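Local coordinates for protein UDP-galactopyranose mutase (Deinococcus radiodurans, PDB 3HDQ) that probably interconverts UDP-galactopyranose and UDP-galactofuranose with the help of a bound flavin-adenine dinucleotide, at residues Y335-Y346 with G363-Y371; H85-F95 with F210-P218. All coordinates share one frame; numbering follows the deposited sequence.

Interaction 1 (Y335-Y346 with G363-Y371); sequences YPVPRPENAELY and GRLATYRYY. With GDU (galactose-uridine-5'-diphosphate), chain K.
Arg364 lays NH1 over one face of the Tyr335 ring, 3.6 Å from CD2, where the loop leaving edge strand 359-361 of the Rossmann-type parallel sheet meets the end of strand 320-336. Its guanidinium is kept from turning: NH1 is hydrogen-bonded to the carbonyl of Tyr334, and NH2 donates within the guanidinium plane to Tyr371 O at 3.1 Å. Further on, Ala366 O shares a water with Tyr346 OH. Tyr368 sets its CB over the face of the Tyr346 ring, while its own ring, swung anti to the backbone N (chi1 -152°), receives Pro336 CB above its centre, 3.5 Å from the centroid. Val337 N donates straight (167°) to Tyr368 OH at 3.2 Å; the same hydroxyl is also hydrogen-bonded to Pro273 O. Tyr370 then offers its face to the edge of Tyr335 in an offset edge-to-face pair, centroids 5.7 Å apart. The paired rings end at the substrate's beta-phosphate, gripped by Tyr335 OH on O1B and Tyr370 OH on O2B, each at 2.8 Å.

Interaction 2 (H85-F95 with F210-P218); sequences HIFHTNSKDVF and FADTYQAMP. With FAD (flavin-adenine dinucleotide), chain L.
Thr89 and Tyr214 form an antiparallel hydrogen-bonded pair, with Thr89 N donating to Tyr214 O and Tyr214 N to Thr89 O, each at 2.9 Å, and His88 and Gln215 make the adjoining non-hydrogen-bonded pair, in a small three-stranded sheet beside the flavin with strand 214-218 in the middle. His88 sends its ring into the position between backbone N and carbonyl carbon (chi1 61°), which lays it face to face on Phe210, centroids 3.6 Å apart. From the ring edge ND1 donates to Asp212 OD1 at 2.6 Å; the oxygen lies in the imidazole plane, but the N-H arrives from above the carboxylate, whose plane is turned 69° from the ring. A leucine in place of His88 would probably leave the Asp212 carboxylate without its donor and Phe210 without a flat partner. On the other sheet face, Tyr214 and Phe95 make an offset stack, ring centroids 4.9 Å apart, with Thr213 CG2 over the opposite face of the tyrosine and Trp104 stacked on Phe95. Asn90 OD1 accepts from Thr213 N at 3.0 Å. Met217 curls at chi2 and chi3 to bring SD to Phe87 N, a weak bond of 3.6 Å.

The centres of interactions 1 and 2 lie 23 Å apart and their nearest atoms about 7 Å, yet both meet FAD and the substrate. Interaction 1 holds the FAD pyrophosphate through Arg364 N and the ribityl chain through Tyr371 O; interaction 2 reads the flavin, Ile86 N bonding O4 and Ile86 O accepting from N3. Between them the galactose C1' of the substrate comes within 3.3 Å of flavin N5, with Phe210 of interaction 2 also touching the substrate. The chain itself connects them: just past 363-371, Asn372 packs on His88 and Asp374 is hydrogen-bonded to Thr89 OG1.

Interaction 1 (Y335-Y346 with G363-Y371)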
loop_
_atom_site.group_PDB
_atom_site.type_symbol
_atom_site.label_atom_id
_atom_site.label_comp_id
_atom_site.label_asym_id
_atom_site.label_seq_id
_atom_site.Cartn_x
_atom_site.Cartn_y
_atom_site.Cartn_z
ATOM N N TYR A 335 -8.466 -22.833 2.233
ATOM C CA TYR A 335 -9.392 -23.726 1.538
ATOM C C TYR A 335 -10.281 -24.482 2.520
ATOM O O TYR A 335 -9.776 -25.108 3.451
ATOM C CB TYR A 335 -8.625 -24.808 0.774
ATOM C CG TYR A 335 -7.659 -24.359 -0.307
ATOM C CD1 TYR A 335 -6.367 -23.964 0.007
ATOM C CD2 TYR A 335 -8.028 -24.386 -1.650
ATOM C CE1 TYR A 335 -5.486 -23.580 -0.974
ATOM C CE2 TYR A 335 -7.150 -24.003 -2.639
ATOM C CZ TYR A 335 -5.880 -23.604 -2.298
ATOM O OH TYR A 335 -5.002 -23.218 -3.276
ATOM N N PRO A 336 -11.601 -24.469 2.295
ATOM C CA PRO A 336 -12.406 -25.488 2.967
ATOM C C PRO A 336 -12.011 -26.845 2.388
ATOM O O PRO A 336 -11.439 -26.889 1.292
ATOM C CB PRO A 336 -13.843 -25.156 2.536
ATOM C CG PRO A 336 -13.768 -23.851 1.804
ATOM C CD PRO A 336 -12.375 -23.708 1.304
ATOM N N VAL A 337 -12.318 -27.927 3.097
ATOM C CA VAL A 337 -11.960 -29.274 2.661
ATOM C C VAL A 337 -13.218 -30.111 2.373
ATOM O O VAL A 337 -13.664 -30.882 3.219
ATOM C CB VAL A 337 -11.089 -29.970 3.729
ATOM C CG1 VAL A 337 -10.622 -31.342 3.250
ATOM C CG2 VAL A 337 -9.897 -29.087 4.097
ATOM N N PRO A 338 -13.790 -29.963 1.166
ATOM C CA PRO A 338 -15.073 -30.610 0.872
ATOM C C PRO A 338 -14.995 -32.148 0.927
ATOM O O PRO A 338 -14.339 -32.776 0.101
ATOM C CB PRO A 338 -15.395 -30.115 -0.552
ATOM C CG PRO A 338 -14.524 -28.907 -0.744
ATOM C CD PRO A 338 -13.280 -29.225 -0.001
ATOM N N ARG A 339 -15.649 -32.726 1.930
ATOM C CA ARG A 339 -15.814 -34.169 2.085
ATOM C C ARG A 339 -16.878 -34.354 3.159
ATOM O O ARG A 339 -17.089 -33.457 3.977
ATOM C CB ARG A 339 -14.504 -34.845 2.497
ATOM C CG ARG A 339 -13.910 -34.318 3.772
ATOM C CD ARG A 339 -12.477 -34.781 3.941
ATOM N NE ARG A 339 -12.336 -36.237 3.954
ATOM C CZ ARG A 339 -11.825 -36.917 4.976
ATOM N NH1 ARG A 339 -11.424 -36.266 6.056
ATOM N NH2 ARG A 339 -11.712 -38.239 4.925
ATOM N N PRO A 340 -17.556 -35.512 3.162
ATOM C CA PRO A 340 -18.701 -35.753 4.061
ATOM C C PRO A 340 -18.432 -35.468 5.554
ATOM O O PRO A 340 -19.296 -34.863 6.190
ATOM C CB PRO A 340 -19.021 -37.234 3.830
ATOM C CG PRO A 340 -18.519 -37.506 2.429
ATOM C CD PRO A 340 -17.270 -36.680 2.307
ATOM N N GLU A 341 -17.281 -35.870 6.098
ATOM C CA GLU A 341 -17.005 -35.607 7.513
ATOM C C GLU A 341 -16.920 -34.119 7.830
ATOM O O GLU A 341 -17.223 -33.712 8.954
ATOM C CB GLU A 341 -15.767 -36.355 8.072
ATOM C CG GLU A 341 -14.671 -36.694 7.100
ATOM C CD GLU A 341 -15.059 -37.836 6.178
ATOM O OE1 GLU A 341 -15.407 -37.560 5.010
ATOM O OE2 GLU A 341 -15.042 -39.005 6.625
ATOM N N ASN A 342 -16.519 -33.308 6.849
ATOM C CA ASN A 342 -16.418 -31.868 7.067
ATOM C C ASN A 342 -17.734 -31.115 6.804
ATOM O O ASN A 342 -18.055 -30.171 7.516
ATOM C CB ASN A 342 -15.250 -31.263 6.278
ATOM C CG ASN A 342 -13.907 -31.780 6.744
ATOM O OD1 ASN A 342 -13.778 -32.290 7.863
ATOM N ND2 ASN A 342 -12.890 -31.656 5.886
ATOM N N ALA A 343 -18.491 -31.532 5.792
ATOM C CA ALA A 343 -19.797 -30.931 5.520
ATOM C C ALA A 343 -20.723 -31.165 6.710
ATOM O O ALA A 343 -21.609 -30.364 7.005
ATOM C CB ALA A 343 -20.408 -31.522 4.252
ATOM N N GLU A 344 -20.494 -32.298 7.365
ATOM C CA GLU A 344 -21.180 -32.697 8.577
ATOM C C GLU A 344 -20.945 -31.651 9.650
ATOM O O GLU A 344 -21.881 -31.053 10.172
ATOM C CB GLU A 344 -20.600 -34.047 9.027
ATOM C CG GLU A 344 -21.078 -34.578 10.367
ATOM C CD GLU A 344 -22.424 -35.273 10.272
ATOM O OE1 GLU A 344 -23.212 -34.919 9.369
ATOM O OE2 GLU A 344 -22.691 -36.171 11.101
ATOM N N LEU A 345 -19.676 -31.444 9.976
ATOM C CA LEU A 345 -19.278 -30.461 10.968
ATOM C C LEU A 345 -19.761 -29.045 10.616
ATOM O O LEU A 345 -20.266 -28.326 11.484
ATOM C CB LEU A 345 -17.764 -30.467 11.109
ATOM C CG LEU A 345 -17.184 -30.397 12.509
ATOM C CD1 LEU A 345 -15.886 -29.639 12.470
ATOM C CD2 LEU A 345 -18.165 -29.752 13.477
ATOM N N TYR A 346 -19.617 -28.645 9.352
ATOM C CA TYR A 346 -20.052 -27.309 8.953
ATOM C C TYR A 346 -21.543 -27.094 9.178
ATOM O O TYR A 346 -21.961 -26.030 9.624
ATOM C CB TYR A 346 -19.715 -26.971 7.493
ATOM C CG TYR A 346 -20.365 -25.671 7.076
ATOM C CD1 TYR A 346 -19.968 -24.459 7.640
ATOM C CD2 TYR A 346 -21.408 -25.654 6.169
ATOM C CE1 TYR A 346 -20.576 -23.261 7.282
ATOM C CE2 TYR A 346 -22.024 -24.458 5.802
ATOM C CZ TYR A 346 -21.602 -23.268 6.361
ATOM O OH TYR A 346 -22.207 -22.091 5.995
ATOM N N GLY A 363 -18.717 -15.271 2.368
ATOM C CA GLY A 363 -17.387 -15.463 1.815
ATOM C C GLY A 363 -16.881 -16.887 1.897
ATOM O O GLY A 363 -17.516 -17.748 2.514
ATOM N N ARG A 364 -15.726 -17.137 1.281
ATOM C CA ARG A 364 -15.177 -18.487 1.226
ATOM C C ARG A 364 -15.049 -19.139 2.610
ATOM O O ARG A 364 -15.472 -20.281 2.797
ATOM C CB ARG A 364 -13.827 -18.526 0.491
ATOM C CG ARG A 364 -13.148 -19.880 0.583
ATOM C CD ARG A 364 -11.703 -19.911 0.044
ATOM N NE ARG A 364 -11.662 -20.048 -1.404
ATOM C CZ ARG A 364 -10.698 -20.662 -2.084
ATOM N NH1 ARG A 364 -9.671 -21.210 -1.461
ATOM N NH2 ARG A 364 -10.761 -20.712 -3.405
ATOM N N LEU A 365 -14.465 -18.423 3.567
ATOM C CA LEU A 365 -14.164 -18.993 4.888
ATOM C C LEU A 365 -15.386 -19.093 5.794
ATOM O O LEU A 365 -15.575 -20.084 6.501
ATOM C CB LEU A 365 -13.108 -18.157 5.603
ATOM C CG LEU A 365 -11.817 -18.009 4.802
ATOM C CD1 LEU A 365 -10.809 -17.197 5.592
ATOM C CD2 LEU A 365 -11.289 -19.397 4.469
ATOM N N ALA A 366 -16.202 -18.050 5.763
ATOM C CA ALA A 366 -17.329 -17.912 6.656
ATOM C C ALA A 366 -18.497 -18.841 6.302
ATOM O O ALA A 366 -19.282 -19.231 7.180
ATOM C CB ALA A 366 -17.778 -16.447 6.672
ATOM N N THR A 367 -18.618 -19.192 5.022
ATOM C CA THR A 367 -19.681 -20.092 4.590
ATOM C C THR A 367 -19.119 -21.416 4.095
ATOM O O THR A 367 -19.848 -22.242 3.547
ATOM C CB THR A 367 -20.612 -19.464 3.516
ATOM O OG1 THR A 367 -19.901 -19.269 2.278
ATOM C CG2 THR A 367 -21.158 -18.142 4.002
ATOM N N TYR A 368 -17.820 -21.615 4.294
ATOM C CA TYR A 368 -17.173 -22.895 3.992
ATOM C C TYR A 368 -17.462 -23.351 2.557
ATOM O O TYR A 368 -17.869 -24.490 2.313
ATOM C CB TYR A 368 -17.604 -23.964 5.005
ATOM C CG TYR A 368 -16.582 -25.067 5.231
ATOM C CD1 TYR A 368 -15.349 -24.783 5.798
ATOM C CD2 TYR A 368 -16.866 -26.386 4.900
ATOM C CE1 TYR A 368 -14.419 -25.767 6.017
ATOM C CE2 TYR A 368 -15.936 -27.391 5.116
ATOM C CZ TYR A 368 -14.712 -27.071 5.677
ATOM O OH TYR A 368 -13.772 -28.051 5.897
ATOM N N ARG A 369 -17.249 -22.445 1.613
ATOM C CA ARG A 369 -17.496 -22.729 0.211
ATOM C C ARG A 369 -16.228 -22.520 -0.617
ATOM O O ARG A 369 -15.547 -21.510 -0.465
ATOM C CB ARG A 369 -18.657 -21.873 -0.296
ATOM C CG ARG A 369 -19.990 -22.300 0.317
ATOM C CD ARG A 369 -21.142 -21.489 -0.216
ATOM N NE ARG A 369 -22.360 -21.653 0.570
ATOM C CZ ARG A 369 -23.475 -20.962 0.349
ATOM N NH1 ARG A 369 -23.513 -20.067 -0.630
ATOM N NH2 ARG A 369 -24.546 -21.154 1.105
ATOM N N TYR A 370 -15.903 -23.497 -1.463
ATOM C CA TYR A 370 -14.698 -23.436 -2.304
ATOM C C TYR A 370 -14.947 -22.478 -3.482
ATOM O O TYR A 370 -15.071 -22.908 -4.629
ATOM C CB TYR A 370 -14.320 -24.854 -2.790
ATOM C CG TYR A 370 -12.921 -25.054 -3.385
ATOM C CD1 TYR A 370 -12.148 -23.977 -3.811
ATOM C CD2 TYR A 370 -12.400 -26.333 -3.560
ATOM C CE1 TYR A 370 -10.881 -24.167 -4.372
ATOM C CE2 TYR A 370 -11.135 -26.535 -4.124
ATOM C CZ TYR A 370 -10.382 -25.448 -4.527
ATOM O OH TYR A 370 -9.130 -25.631 -5.080
ATOM N N TYR A 371 -15.009 -21.178 -3.183
ATOM C CA TYR A 371 -15.422 -20.161 -4.155
ATOM C C TYR A 371 -14.255 -19.422 -4.810
ATOM O O TYR A 371 -13.255 -19.107 -4.153
ATOM C CB TYR A 371 -16.329 -19.120 -3.488
ATOM C CG TYR A 371 -17.805 -19.460 -3.471
ATOM C CD1 TYR A 371 -18.285 -20.568 -4.145
ATOM C CD2 TYR A 371 -18.725 -18.650 -2.804
ATOM C CE1 TYR A 371 -19.628 -20.875 -4.143
ATOM C CE2 TYR A 371 -20.078 -18.950 -2.801
ATOM C CZ TYR A 371 -20.521 -20.069 -3.479
ATOM O OH TYR A 371 -21.860 -20.405 -3.501
HETATM N N1 GDU K . -6.045 -30.810 -9.725
HETATM C C2 GDU K . -5.157 -31.635 -10.033
HETATM N N3 GDU K . -4.142 -31.661 -10.786
HETATM C C4 GDU K . -3.935 -30.500 -11.432
HETATM C C5 GDU K . -4.892 -29.394 -11.190
HETATM C C6 GDU K . -5.912 -29.596 -10.333
HETATM O O2 GDU K . -5.323 -32.867 -9.346
HETATM O O4 GDU K . -2.970 -30.350 -12.177
HETATM C C1D GDU K . -7.096 -31.064 -8.782
HETATM C C2D GDU K . -6.778 -30.927 -7.273
HETATM O O2D GDU K . -7.616 -31.742 -6.463
HETATM C C3D GDU K . -7.038 -29.449 -7.069
HETATM C C4D GDU K . -8.364 -29.337 -7.819
HETATM O O4D GDU K . -8.243 -30.208 -8.948
HETATM O O3D GDU K . -7.134 -29.128 -5.684
HETATM C C5D GDU K . -8.879 -27.928 -8.073
HETATM O O5D GDU K . -7.880 -27.340 -8.926
HETATM P PA GDU K . -7.546 -25.779 -8.904
HETATM O O1A GDU K . -6.725 -25.471 -10.108
HETATM O O2A GDU K . -8.818 -25.043 -8.985
HETATM O O3A GDU K . -6.665 -25.419 -7.632
HETATM P PB GDU K . -6.665 -23.981 -6.972
HETATM O O1B GDU K . -5.732 -24.184 -5.837
HETATM O O2B GDU K . -7.947 -23.501 -6.401
HETATM O O3B GDU K . -6.007 -22.845 -7.898
HETATM C "C1'" GDU K . -6.055 -21.405 -7.884
HETATM C "C2'" GDU K . -7.325 -20.938 -8.626
HETATM C "C3'" GDU K . -7.347 -21.719 -9.960
HETATM C "C4'" GDU K . -6.167 -21.198 -10.834
HETATM C "C5'" GDU K . -4.856 -21.292 -10.004
HETATM C "C6'" GDU K . -3.657 -20.540 -10.647
HETATM O "O2'" GDU K . -8.507 -21.120 -7.825
HETATM O "O3'" GDU K . -8.635 -21.537 -10.591
HETATM O "O4'" GDU K . -6.459 -19.835 -11.209
HETATM O "O5'" GDU K . -4.883 -20.934 -8.593
HETATM O "O6'" GDU K . -2.768 -21.424 -11.372
HETATM O O HOH W 1 -21.921 -19.871 7.621
#

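Interaction 2 (H85-F95 with F210-P218)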
loop_
_atom_site.group_PDB
_atom_site.type_symbol
_atom_site.label_atom_id
_atom_site.label_comp_id
_atom_site.label_asym_id
_atom_site.label_seq_id
_atom_site.Cartn_x
_atom_site.Cartn_y
_atom_site.Cartn_z
ATOM N N HIS A 85 -3.518 -15.018 -8.251
ATOM C CA HIS A 85 -4.957 -14.782 -8.385
ATOM C C HIS A 85 -5.338 -14.301 -9.789
ATOM O O HIS A 85 -5.033 -13.171 -10.171
ATOM C CB HIS A 85 -5.428 -13.796 -7.320
ATOM C CG HIS A 85 -5.488 -14.396 -5.952
ATOM N ND1 HIS A 85 -4.388 -14.956 -5.339
ATOM C CD2 HIS A 85 -6.520 -14.551 -5.090
ATOM C CE1 HIS A 85 -4.739 -15.429 -4.157
ATOM N NE2 HIS A 85 -6.026 -15.192 -3.982
ATOM N N ILE A 86 -5.983 -15.177 -10.556
ATOM C CA ILE A 86 -6.383 -14.854 -11.917
ATOM C C ILE A 86 -7.900 -14.601 -11.957
ATOM O O ILE A 86 -8.696 -15.496 -11.648
ATOM C CB ILE A 86 -5.993 -15.984 -12.924
ATOM C CG1 ILE A 86 -4.474 -16.189 -13.000
ATOM C CG2 ILE A 86 -6.498 -15.657 -14.315
ATOM C CD1 ILE A 86 -3.877 -16.952 -11.851
ATOM N N PHE A 87 -8.310 -13.390 -12.324
ATOM C CA PHE A 87 -9.735 -13.097 -12.319
ATOM C C PHE A 87 -10.456 -13.650 -13.545
ATOM O O PHE A 87 -10.005 -13.476 -14.677
ATOM C CB PHE A 87 -10.049 -11.602 -12.175
ATOM C CG PHE A 87 -11.527 -11.330 -12.089
ATOM C CD1 PHE A 87 -12.200 -11.482 -10.886
ATOM C CD2 PHE A 87 -12.255 -10.988 -13.222
ATOM C CE1 PHE A 87 -13.576 -11.271 -10.811
ATOM C CE2 PHE A 87 -13.621 -10.768 -13.152
ATOM C CZ PHE A 87 -14.286 -10.913 -11.943
ATOM N N HIS A 88 -11.575 -14.327 -13.312
ATOM C CA HIS A 88 -12.358 -14.880 -14.409
ATOM C C HIS A 88 -13.815 -14.996 -14.017
ATOM O O HIS A 88 -14.133 -15.372 -12.900
ATOM C CB HIS A 88 -11.820 -16.249 -14.843
ATOM C CG HIS A 88 -11.852 -17.280 -13.760
ATOM N ND1 HIS A 88 -12.893 -18.174 -13.616
ATOM C CD2 HIS A 88 -10.979 -17.556 -12.763
ATOM C CE1 HIS A 88 -12.658 -18.956 -12.578
ATOM N NE2 HIS A 88 -11.505 -18.599 -12.039
ATOM N N THR A 89 -14.714 -14.682 -14.935
ATOM C CA THR A 89 -16.117 -14.896 -14.632
ATOM C C THR A 89 -16.966 -15.116 -15.877
ATOM O O THR A 89 -16.572 -14.741 -16.989
ATOM C CB THR A 89 -16.705 -13.732 -13.806
ATOM O OG1 THR A 89 -18.013 -14.087 -13.334
ATOM C CG2 THR A 89 -16.781 -12.467 -14.647
ATOM N N ASN A 90 -18.122 -15.747 -15.668
ATOM C CA ASN A 90 -19.165 -15.825 -16.680
ATOM C C ASN A 90 -20.282 -14.835 -16.397
ATOM O O ASN A 90 -21.188 -14.674 -17.216
ATOM C CB ASN A 90 -19.742 -17.238 -16.758
ATOM C CG ASN A 90 -18.832 -18.195 -17.503
ATOM O OD1 ASN A 90 -18.394 -17.906 -18.622
ATOM N ND2 ASN A 90 -18.528 -19.337 -16.877
ATOM N N SER A 91 -20.230 -14.179 -15.236
ATOM C CA SER A 91 -21.286 -13.241 -14.865
ATOM C C SER A 91 -20.965 -11.838 -15.342
ATOM O O SER A 91 -20.001 -11.217 -14.896
ATOM C CB SER A 91 -21.513 -13.249 -13.361
ATOM O OG SER A 91 -21.421 -14.581 -12.882
ATOM N N LYS A 92 -21.797 -11.337 -16.242
ATOM C CA LYS A 92 -21.596 -10.023 -16.821
ATOM C C LYS A 92 -21.746 -8.942 -15.747
ATOM O O LYS A 92 -21.007 -7.948 -15.749
ATOM C CB LYS A 92 -22.560 -9.831 -17.993
ATOM C CG LYS A 92 -22.583 -8.465 -18.638
ATOM C CD LYS A 92 -23.537 -8.499 -19.828
ATOM C CE LYS A 92 -23.591 -7.179 -20.557
ATOM N NZ LYS A 92 -24.073 -6.099 -19.647
ATOM N N ASP A 93 -22.672 -9.158 -14.813
ATOM C CA ASP A 93 -22.892 -8.219 -13.712
ATOM C C ASP A 93 -21.704 -8.118 -12.734
ATOM O O ASP A 93 -21.362 -7.024 -12.286
ATOM C CB ASP A 93 -24.183 -8.562 -12.954
ATOM C CG ASP A 93 -24.135 -9.939 -12.300
ATOM O OD1 ASP A 93 -23.644 -10.896 -12.947
ATOM O OD2 ASP A 93 -24.588 -10.069 -11.138
ATOM N N VAL A 94 -21.089 -9.245 -12.383
ATOM C CA VAL A 94 -19.895 -9.208 -11.531
ATOM C C VAL A 94 -18.808 -8.449 -12.284
ATOM O O VAL A 94 -18.174 -7.552 -11.733
ATOM C CB VAL A 94 -19.363 -10.609 -11.167
ATOM C CG1 VAL A 94 -17.958 -10.521 -10.502
ATOM C CG2 VAL A 94 -20.356 -11.334 -10.265
ATOM N N PHE A 95 -18.609 -8.800 -13.552
ATOM C CA PHE A 95 -17.602 -8.118 -14.348
ATOM C C PHE A 95 -17.862 -6.605 -14.432
ATOM O O PHE A 95 -16.945 -5.798 -14.263
ATOM C CB PHE A 95 -17.438 -8.749 -15.735
ATOM C CG PHE A 95 -16.332 -8.130 -16.540
ATOM C CD1 PHE A 95 -16.613 -7.227 -17.555
ATOM C CD2 PHE A 95 -15.005 -8.422 -16.252
ATOM C CE1 PHE A 95 -15.591 -6.639 -18.281
ATOM C CE2 PHE A 95 -13.980 -7.836 -16.964
ATOM C CZ PHE A 95 -14.273 -6.944 -17.986
ATOM N N PHE A 210 -9.295 -21.633 -18.056
ATOM C CA PHE A 210 -10.706 -21.285 -17.931
ATOM C C PHE A 210 -11.289 -20.998 -19.291
ATOM O O PHE A 210 -10.609 -20.442 -20.160
ATOM C CB PHE A 210 -10.897 -20.025 -17.074
ATOM C CG PHE A 210 -10.112 -20.034 -15.800
ATOM C CD1 PHE A 210 -9.018 -19.196 -15.639
ATOM C CD2 PHE A 210 -10.454 -20.887 -14.769
ATOM C CE1 PHE A 210 -8.277 -19.208 -14.468
ATOM C CE2 PHE A 210 -9.715 -20.904 -13.588
ATOM C CZ PHE A 210 -8.625 -20.058 -13.436
ATOM N N ALA A 211 -12.565 -21.326 -19.462
ATOM C CA ALA A 211 -13.273 -21.020 -20.704
ATOM C C ALA A 211 -14.306 -19.925 -20.502
ATOM O O ALA A 211 -15.135 -19.689 -21.377
ATOM C CB ALA A 211 -13.945 -22.275 -21.263
ATOM N N ASP A 212 -14.253 -19.258 -19.357
ATOM C CA ASP A 212 -15.217 -18.209 -19.032
ATOM C C ASP A 212 -15.218 -17.087 -20.078
ATOM O O ASP A 212 -14.206 -16.845 -20.745
ATOM C CB ASP A 212 -14.904 -17.573 -17.669
ATOM C CG ASP A 212 -14.728 -18.589 -16.540
ATOM O OD1 ASP A 212 -14.784 -18.166 -15.361
ATOM O OD2 ASP A 212 -14.521 -19.788 -16.801
ATOM N N THR A 213 -16.348 -16.386 -20.172
ATOM C CA THR A 213 -16.531 -15.243 -21.069
ATOM C C THR A 213 -15.633 -14.019 -20.772
ATOM O O THR A 213 -15.072 -13.412 -21.693
ATOM C CB THR A 213 -18.009 -14.785 -21.041
ATOM O OG1 THR A 213 -18.855 -15.920 -21.258
ATOM C CG2 THR A 213 -18.291 -13.730 -22.118
ATOM N N TYR A 214 -15.520 -13.650 -19.499
ATOM C CA TYR A 214 -14.719 -12.487 -19.088
ATOM C C TYR A 214 -13.458 -12.928 -18.375
ATOM O O TYR A 214 -13.515 -13.407 -17.243
ATOM C CB TYR A 214 -15.535 -11.550 -18.189
ATOM C CG TYR A 214 -16.857 -11.182 -18.825
ATOM C CD1 TYR A 214 -18.030 -11.842 -18.467
ATOM C CD2 TYR A 214 -16.925 -10.214 -19.824
ATOM C CE1 TYR A 214 -19.244 -11.529 -19.061
ATOM C CE2 TYR A 214 -18.126 -9.894 -20.428
ATOM C CZ TYR A 214 -19.288 -10.553 -20.042
ATOM O OH TYR A 214 -20.488 -10.241 -20.643
ATOM N N GLN A 215 -12.320 -12.777 -19.049
ATOM C CA GLN A 215 -11.021 -13.090 -18.461
ATOM C C GLN A 215 -10.090 -11.891 -18.594
ATOM O O GLN A 215 -9.712 -11.500 -19.709
ATOM C CB GLN A 215 -10.417 -14.337 -19.112
ATOM C CG GLN A 215 -11.302 -15.582 -19.011
ATOM C CD GLN A 215 -10.614 -16.856 -19.511
ATOM O OE1 GLN A 215 -9.440 -17.103 -19.222
ATOM N NE2 GLN A 215 -11.357 -17.676 -20.256
ATOM N N ALA A 216 -9.723 -11.309 -17.457
ATOM C CA ALA A 216 -8.932 -10.083 -17.449
ATOM C C ALA A 216 -8.433 -9.733 -16.047
ATOM O O ALA A 216 -9.071 -10.046 -15.052
ATOM C CB ALA A 216 -9.742 -8.925 -18.043
ATOM N N MET A 217 -7.278 -9.086 -15.982
ATOM C CA MET A 217 -6.662 -8.739 -14.717
ATOM C C MET A 217 -6.819 -7.240 -14.447
ATOM O O MET A 217 -6.767 -6.431 -15.370
ATOM C CB MET A 217 -5.175 -9.132 -14.725
ATOM C CG MET A 217 -4.919 -10.636 -14.725
ATOM S SD MET A 217 -5.409 -11.474 -13.197
ATOM C CE MET A 217 -4.444 -10.570 -11.986
ATOM N N PRO A 218 -7.052 -6.872 -13.177
ATOM C CA PRO A 218 -7.115 -5.447 -12.846
ATOM C C PRO A 218 -5.850 -4.741 -13.344
ATOM O O PRO A 218 -4.731 -5.123 -12.969
ATOM C CB PRO A 218 -7.194 -5.449 -11.319
ATOM C CG PRO A 218 -7.877 -6.735 -10.990
ATOM C CD PRO A 218 -7.402 -7.730 -12.031
HETATM P PA FAD L . -10.537 -13.676 2.269
HETATM O O1A FAD L . -9.705 -13.159 1.250
HETATM O O2A FAD L . -9.912 -14.787 2.859
HETATM O O5B FAD L . -10.710 -12.542 3.306
HETATM C C5B FAD L . -11.239 -12.703 4.568
HETATM C C4B FAD L . -10.522 -11.749 5.468
HETATM O O4B FAD L . -11.016 -11.849 6.755
HETATM C C3B FAD L . -9.066 -12.139 5.548
HETATM O O3B FAD L . -8.218 -11.167 5.035
HETATM C C2B FAD L . -8.814 -12.325 7.006
HETATM O O2B FAD L . -7.612 -11.745 7.343
HETATM C C1B FAD L . -9.986 -11.639 7.644
HETATM N N9A FAD L . -10.244 -12.153 8.985
HETATM C C8A FAD L . -10.460 -13.415 9.372
HETATM N N7A FAD L . -10.639 -13.459 10.668
HETATM C C5A FAD L . -10.540 -12.228 11.144
HETATM C C6A FAD L . -10.633 -11.684 12.405
HETATM N N6A FAD L . -11.027 -12.398 13.403
HETATM N N1A FAD L . -10.480 -10.356 12.590
HETATM C C2A FAD L . -10.218 -9.557 11.536
HETATM N N3A FAD L . -10.128 -10.090 10.301
HETATM C C4A FAD L . -10.272 -11.398 10.099
HETATM N N1 FAD L . -9.839 -17.099 -7.099
HETATM C C2 FAD L . -10.014 -16.847 -8.401
HETATM O O2 FAD L . -11.056 -16.445 -8.822
HETATM N N3 FAD L . -8.983 -17.047 -9.228
HETATM C C4 FAD L . -7.794 -17.491 -8.755
HETATM O O4 FAD L . -6.873 -17.673 -9.476
HETATM C C4X FAD L . -7.648 -17.752 -7.442
HETATM N N5 FAD L . -6.464 -18.209 -6.986
HETATM C C5X FAD L . -6.316 -18.467 -5.672
HETATM C C6 FAD L . -5.102 -18.920 -5.214
HETATM C C7 FAD L . -4.938 -19.182 -3.883
HETATM C C7M FAD L . -3.645 -19.675 -3.379
HETATM C C8 FAD L . -5.969 -18.980 -3.012
HETATM C C8M FAD L . -5.741 -19.289 -1.580
HETATM C C9 FAD L . -7.184 -18.517 -3.472
HETATM C C9A FAD L . -7.371 -18.262 -4.808
HETATM N N10 FAD L . -8.562 -17.795 -5.282
HETATM C C10 FAD L . -8.684 -17.553 -6.604
HETATM C "C1'" FAD L . -9.757 -17.673 -4.410
HETATM C "C2'" FAD L . -9.874 -16.327 -3.733
HETATM O "O2'" FAD L . -8.761 -16.207 -2.923
HETATM C "C3'" FAD L . -11.115 -16.200 -2.856
HETATM O "O3'" FAD L . -12.297 -16.256 -3.524
HETATM C "C4'" FAD L . -11.240 -14.817 -2.330
HETATM O "O4'" FAD L . -9.929 -14.350 -2.246
HETATM C "C5'" FAD L . -11.946 -14.888 -1.008
HETATM O "O5'" FAD L . -12.527 -13.710 -0.584
HETATM P P FAD L . -13.041 -13.619 0.876
HETATM O O1P FAD L . -13.365 -12.278 1.170
HETATM O O2P FAD L . -14.209 -14.412 0.952
HETATM O O3P FAD L . -11.939 -14.195 1.818
#